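Local coordinates for uridylate kinase (Archaeoglobus fulgidus, PDB 2IJ9), which probably catalyses the reversible, ATP-dependent phosphorylation of UMP to UDP, a step in the de novo synthesis of CTP, at residues Asp156-Gln161 / Val214-Ala219; Asp139-Ala144 / Thr195-Gly200. The protein carries 1 engineered substitution. All coordinates share one frame; numbering follows the deposited sequence.

Overall arrangement
Both contacts lie in the part of the chain that follows strand 131-136, and their centres are 8 Å apart. Along the sequence their segments alternate: 139-144, then 156-161, 195-200 and finally 214-219. Strand 195-199 of contact 2 and strand 216-218 of contact 1 are antiparallel neighbours in one mixed sheet, and strand 157-158 closes that edge of it within the chain. The contacts meet where Thr216 OG1 and Val141 N come within 2.7 Å, probably as a hydrogen bond. The loop with Tyr142, a predicted ATP-binding residue, is thereby tied to the last strands of the sheet, in the C-terminal part of the amino acid kinase fold.

Contact 1. Residues Asp156-Gln161 / Val214-Ala219; sequences DRLSPQ and VGTVIA
Leu158 and Ile218 pair across two short parallel strands, 157-158 and 216-218, with their side chains on one face of the sheet; Arg157 and Val217 pair on the other. Leu158 holds CG anti to its carbonyl carbon (chi1 -87°), and both CG and CD1 come to 4.1 Å from Thr216 CG2, the two side chains crossing obliquely. Ile218 CG2, anti to its backbone N, packs against the first residue of helix 160-166, 3.8 Å from Pro160 CD. Leu163, on that helix, touches both Leu158 and Ile218. On the opposite face Val217 CG2 rests beside Asp156 O, whereas the end of the Arg157 side chain leads away from the strand pair.

The backbones are joined by Val217 N to Asp156 O, 3.2 Å and nearly straight, with the donor well above the carbonyl plane, and by Ala219 N to Leu158 O at 3.3 Å. Between them Leu158 N makes a weak bond to Val217 O, 2.8 Å long. Thr216 OG1 turns elsewhere, bonding to Val141 N and Tyr155 O, which leaves its methyl for Leu158. The chemistry is therefore divided: backbone polar groups set the parallel register, while branched aliphatic groups bury one face against helix 160-166, and the Arg157 face stays more open to solvent.

Contact 2. Residues Asp139-Ala144 / Thr195-Gly200; sequences DGVYSA and TYVILG
Val197, whose CB points toward loop 139-144, touches Gly140 and Val141. The apolar part of the contact is centred on this residue. Its CG1, anti to the backbone N (chi1 170°), lies 3.7 Å from Gly140 C, and the same methyl is 4.0 Å from Val141 CG2. That Val141 methyl also approaches CB and CG2 of Val197, so a single branch of Val141 does the touching while the two side chains pass at a slant. The Val197 side chain also touches Thr136, on the neighbouring strand 131-136. Farther along its own strand, Leu199 CB packs 3.9 Å from Asp139 CA.

The polar part consists of weak CA-H...O contacts. Ile198 CA points its hydrogen at Asp139 O across 3.6 Å, and Gly140 CA does likewise to Val197 O at 3.4 Å. The two carbonyl oxygens, Asp139 O and Val197 O, are both acceptors and stand 3.3 Å apart, so they cannot bond to each other. Although the touching parts run roughly antiparallel, 154° between their directions, the loop does not add a strand here.

Stronger bonds come from neighbours. Val197 pairs through its backbone with Thr216, and Val141 with Tyr155. On the strand's other side Tyr196 bonds to Phe132 and Asn134. Between subunits, Asp139 packs on Thr201 of a second subunit.

Thr136, Asn137 and Tyr142 are predicted ATP-binding residues. The arrangement, a loop that follows strand 131-136 and leans on the adjacent parallel strand 195-199, is consistent with the nucleotide site at the C-terminal ends of the central parallel strands of the amino acid kinase fold.

Contact 1. Residues Asp156-Gln161 / Val214-Ala219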
loop_
_atom_site.group_PDB
_atom_site.type_symbol
_atom_site.label_atom_id
_atom_site.label_comp_id
_atom_site.label_asym_id
_atom_site.label_seq_id
_atom_site.Cartn_x
_atom_site.Cartn_y
_atom_site.Cartn_z
ATOM N N ASP B 156 25.237 2.725 23.931
ATOM C CA ASP B 156 25.998 1.747 23.125
ATOM C C ASP B 156 26.124 0.346 23.738
ATOM O O ASP B 156 26.254 -0.647 23.008
ATOM C CB ASP B 156 27.365 2.299 22.731
ATOM C CG ASP B 156 27.321 3.051 21.421
ATOM O OD1 ASP B 156 27.374 2.398 20.359
ATOM O OD2 ASP B 156 27.225 4.296 21.454
ATOM N N ARG B 157 26.099 0.275 25.067
ATOM C CA ARG B 157 25.813 -0.984 25.760
ATOM C C ARG B 157 24.926 -0.765 26.986
ATOM O O ARG B 157 24.740 0.379 27.419
ATOM C CB ARG B 157 27.085 -1.754 26.122
ATOM C CG ARG B 157 28.147 -0.949 26.830
ATOM C CD ARG B 157 28.976 -1.839 27.744
ATOM N NE ARG B 157 28.234 -2.221 28.946
ATOM C CZ ARG B 157 28.764 -2.844 29.997
ATOM N NH1 ARG B 157 30.051 -3.170 30.006
ATOM N NH2 ARG B 157 28.006 -3.143 31.043
ATOM N N LEU B 158 24.370 -1.859 27.517
ATOM C CA LEU B 158 23.484 -1.828 28.694
ATOM C C LEU B 158 23.490 -3.170 29.398
ATOM O O LEU B 158 23.824 -4.196 28.800
ATOM C CB LEU B 158 22.026 -1.520 28.308
ATOM C CG LEU B 158 21.491 -0.089 28.165
ATOM C CD1 LEU B 158 19.975 -0.090 27.937
ATOM C CD2 LEU B 158 21.851 0.750 29.383
ATOM N N SER B 159 23.110 -3.160 30.671
ATOM C CA SER B 159 22.803 -4.391 31.367
ATOM C C SER B 159 21.316 -4.581 31.169
ATOM O O SER B 159 20.593 -3.595 31.001
ATOM C CB SER B 159 23.056 -4.252 32.856
ATOM O OG SER B 159 21.870 -3.808 33.502
ATOM N N PRO B 160 20.857 -5.843 31.167
ATOM C CA PRO B 160 19.447 -6.199 31.297
ATOM C C PRO B 160 18.694 -5.313 32.301
ATOM O O PRO B 160 17.704 -4.669 31.929
ATOM C CB PRO B 160 19.495 -7.649 31.810
ATOM C CG PRO B 160 20.914 -8.124 31.626
ATOM C CD PRO B 160 21.703 -7.034 30.969
ATOM N N GLN B 161 19.178 -5.267 33.544
ATOM C CA GLN B 161 18.538 -4.495 34.619
ATOM C C GLN B 161 18.379 -3.029 34.237
ATOM O O GLN B 161 17.325 -2.424 34.477
ATOM C CB GLN B 161 19.329 -4.598 35.928
ATOM C CG GLN B 161 19.234 -5.941 36.642
ATOM C CD GLN B 161 20.183 -6.989 36.074
ATOM O OE1 GLN B 161 21.050 -6.687 35.251
ATOM N NE2 GLN B 161 20.018 -8.231 36.515
ATOM N N VAL B 214 26.903 -2.325 17.243
ATOM C CA VAL B 214 25.732 -1.751 16.581
ATOM C C VAL B 214 24.686 -1.426 17.643
ATOM O O VAL B 214 24.628 -2.058 18.704
ATOM C CB VAL B 214 25.133 -2.660 15.463
ATOM C CG1 VAL B 214 25.719 -2.305 14.123
ATOM C CG2 VAL B 214 25.384 -4.119 15.759
ATOM N N GLY B 215 23.896 -0.408 17.346
ATOM C CA GLY B 215 22.850 0.081 18.221
ATOM C C GLY B 215 23.155 0.032 19.696
ATOM O O GLY B 215 24.094 0.653 20.187
ATOM N N THR B 216 22.344 -0.735 20.397
ATOM C CA THR B 216 22.494 -0.917 21.817
ATOM C C THR B 216 22.696 -2.406 22.053
ATOM O O THR B 216 21.807 -3.223 21.755
ATOM C CB THR B 216 21.226 -0.439 22.550
ATOM O OG1 THR B 216 21.041 0.969 22.313
ATOM C CG2 THR B 216 21.310 -0.736 24.070
ATOM N N VAL B 217 23.875 -2.762 22.558
ATOM C CA VAL B 217 24.130 -4.147 22.936
ATOM C C VAL B 217 23.666 -4.318 24.377
ATOM O O VAL B 217 23.818 -3.412 25.193
ATOM C CB VAL B 217 25.605 -4.553 22.768
ATOM C CG1 VAL B 217 25.736 -6.078 22.798
ATOM C CG2 VAL B 217 26.181 -3.993 21.462
ATOM N N ILE B 218 23.041 -5.453 24.671
ATOM C CA ILE B 218 22.565 -5.727 26.019
ATOM C C ILE B 218 23.043 -7.122 26.420
ATOM O O ILE B 218 22.759 -8.101 25.719
ATOM C CB ILE B 218 21.020 -5.584 26.132
ATOM C CG1 ILE B 218 20.563 -4.282 25.461
ATOM C CG2 ILE B 218 20.568 -5.658 27.601
ATOM C CD1 ILE B 218 19.205 -3.793 25.881
ATOM N N ALA B 219 23.796 -7.195 27.524
ATOM C CA ALA B 219 24.380 -8.459 28.014
ATOM C C ALA B 219 24.641 -8.453 29.522
ATOM O O ALA B 219 24.830 -7.399 30.128
ATOM C CB ALA B 219 25.665 -8.795 27.254
#

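Contact 2. Residues Asp139-Ala144 / Thr195-Gly200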
loop_
_atom_site.group_PDB
_atom_site.type_symbol
_atom_site.label_atom_id
_atom_site.label_comp_id
_atom_site.label_asym_id
_atom_site.label_seq_id
_atom_site.Cartn_x
_atom_site.Cartn_y
_atom_site.Cartn_z
ATOM N N ASP B 139 17.670 3.395 16.027
ATOM C CA ASP B 139 19.084 2.992 15.991
ATOM C C ASP B 139 19.538 2.191 17.226
ATOM O O ASP B 139 20.422 1.335 17.135
ATOM C CB ASP B 139 19.953 4.243 15.820
ATOM C CG ASP B 139 21.294 3.964 15.145
ATOM O OD1 ASP B 139 21.734 2.788 15.078
ATOM O OD2 ASP B 139 21.916 4.949 14.683
ATOM N N GLY B 140 18.939 2.478 18.374
ATOM C CA GLY B 140 19.234 1.741 19.591
ATOM C C GLY B 140 18.227 2.126 20.649
ATOM O O GLY B 140 17.110 2.544 20.336
ATOM N N VAL B 141 18.615 1.980 21.909
ATOM C CA VAL B 141 17.780 2.444 23.007
ATOM C C VAL B 141 18.205 3.865 23.318
ATOM O O VAL B 141 19.392 4.166 23.302
ATOM C CB VAL B 141 17.940 1.566 24.255
ATOM C CG1 VAL B 141 17.004 2.039 25.369
ATOM C CG2 VAL B 141 17.658 0.107 23.906
ATOM N N TYR B 142 17.240 4.736 23.600
ATOM C CA TYR B 142 17.539 6.162 23.770
ATOM C C TYR B 142 17.271 6.738 25.175
ATOM O O TYR B 142 16.582 6.121 25.994
ATOM C CB TYR B 142 16.878 6.980 22.653
ATOM C CG TYR B 142 17.663 6.879 21.369
ATOM C CD1 TYR B 142 17.467 5.819 20.481
ATOM C CD2 TYR B 142 18.618 7.828 21.054
ATOM C CE1 TYR B 142 18.208 5.720 19.301
ATOM C CE2 TYR B 142 19.362 7.743 19.888
ATOM C CZ TYR B 142 19.159 6.691 19.017
ATOM O OH TYR B 142 19.906 6.635 17.860
ATOM N N SER B 143 17.831 7.927 25.418
ATOM C CA SER B 143 18.007 8.516 26.756
ATOM C C SER B 143 16.752 8.973 27.528
ATOM O O SER B 143 15.682 8.364 27.424
ATOM C CB SER B 143 19.041 9.657 26.691
ATOM O OG SER B 143 18.496 10.826 26.094
ATOM N N ALA B 144 16.914 10.046 28.308
ATOM C CA ALA B 144 15.895 10.531 29.245
ATOM C C ALA B 144 14.688 11.170 28.562
ATOM O O ALA B 144 14.787 12.275 28.022
ATOM C CB ALA B 144 16.514 11.501 30.255
ATOM N N THR B 195 21.474 -9.513 23.697
ATOM C CA THR B 195 20.506 -8.844 22.836
ATOM C C THR B 195 21.107 -7.648 22.081
ATOM O O THR B 195 22.081 -7.037 22.519
ATOM C CB THR B 195 19.238 -8.449 23.643
ATOM O OG1 THR B 195 18.670 -9.635 24.210
ATOM C CG2 THR B 195 18.181 -7.790 22.757
ATOM N N TYR B 196 20.541 -7.361 20.921
ATOM C CA TYR B 196 20.842 -6.166 20.171
ATOM C C TYR B 196 19.532 -5.419 19.946
ATOM O O TYR B 196 18.468 -6.033 19.795
ATOM C CB TYR B 196 21.474 -6.529 18.831
ATOM C CG TYR B 196 22.938 -6.868 18.931
ATOM C CD1 TYR B 196 23.354 -8.123 19.364
ATOM C CD2 TYR B 196 23.910 -5.930 18.590
ATOM C CE1 TYR B 196 24.698 -8.435 19.452
ATOM C CE2 TYR B 196 25.259 -6.233 18.673
ATOM C CZ TYR B 196 25.649 -7.485 19.105
ATOM O OH TYR B 196 26.992 -7.784 19.190
ATOM N N VAL B 197 19.610 -4.092 19.963
ATOM C CA VAL B 197 18.492 -3.242 19.570
ATOM C C VAL B 197 19.009 -2.312 18.472
ATOM O O VAL B 197 19.854 -1.449 18.732
ATOM C CB VAL B 197 17.962 -2.434 20.767
ATOM C CG1 VAL B 197 16.964 -1.376 20.290
ATOM C CG2 VAL B 197 17.319 -3.380 21.785
ATOM N N ILE B 198 18.548 -2.505 17.240
ATOM C CA ILE B 198 19.228 -1.865 16.124
ATOM C C ILE B 198 18.306 -1.293 15.053
ATOM O O ILE B 198 17.139 -1.662 14.966
ATOM C CB ILE B 198 20.268 -2.813 15.475
ATOM C CG1 ILE B 198 19.584 -4.072 14.930
ATOM C CG2 ILE B 198 21.388 -3.131 16.476
ATOM C CD1 ILE B 198 20.402 -4.811 13.876
ATOM N N LEU B 199 18.836 -0.373 14.252
ATOM C CA LEU B 199 18.170 0.016 13.034
ATOM C C LEU B 199 18.237 -1.148 12.031
ATOM O O LEU B 199 19.312 -1.539 11.555
ATOM C CB LEU B 199 18.766 1.310 12.484
ATOM C CG LEU B 199 17.937 1.907 11.348
ATOM C CD1 LEU B 199 17.668 3.379 11.601
ATOM C CD2 LEU B 199 18.569 1.650 9.959
ATOM N N GLY B 200 17.067 -1.703 11.739
ATOM C CA GLY B 200 16.962 -2.900 10.933
ATOM C C GLY B 200 17.367 -2.723 9.488
ATOM O O GLY B 200 16.523 -2.488 8.625
#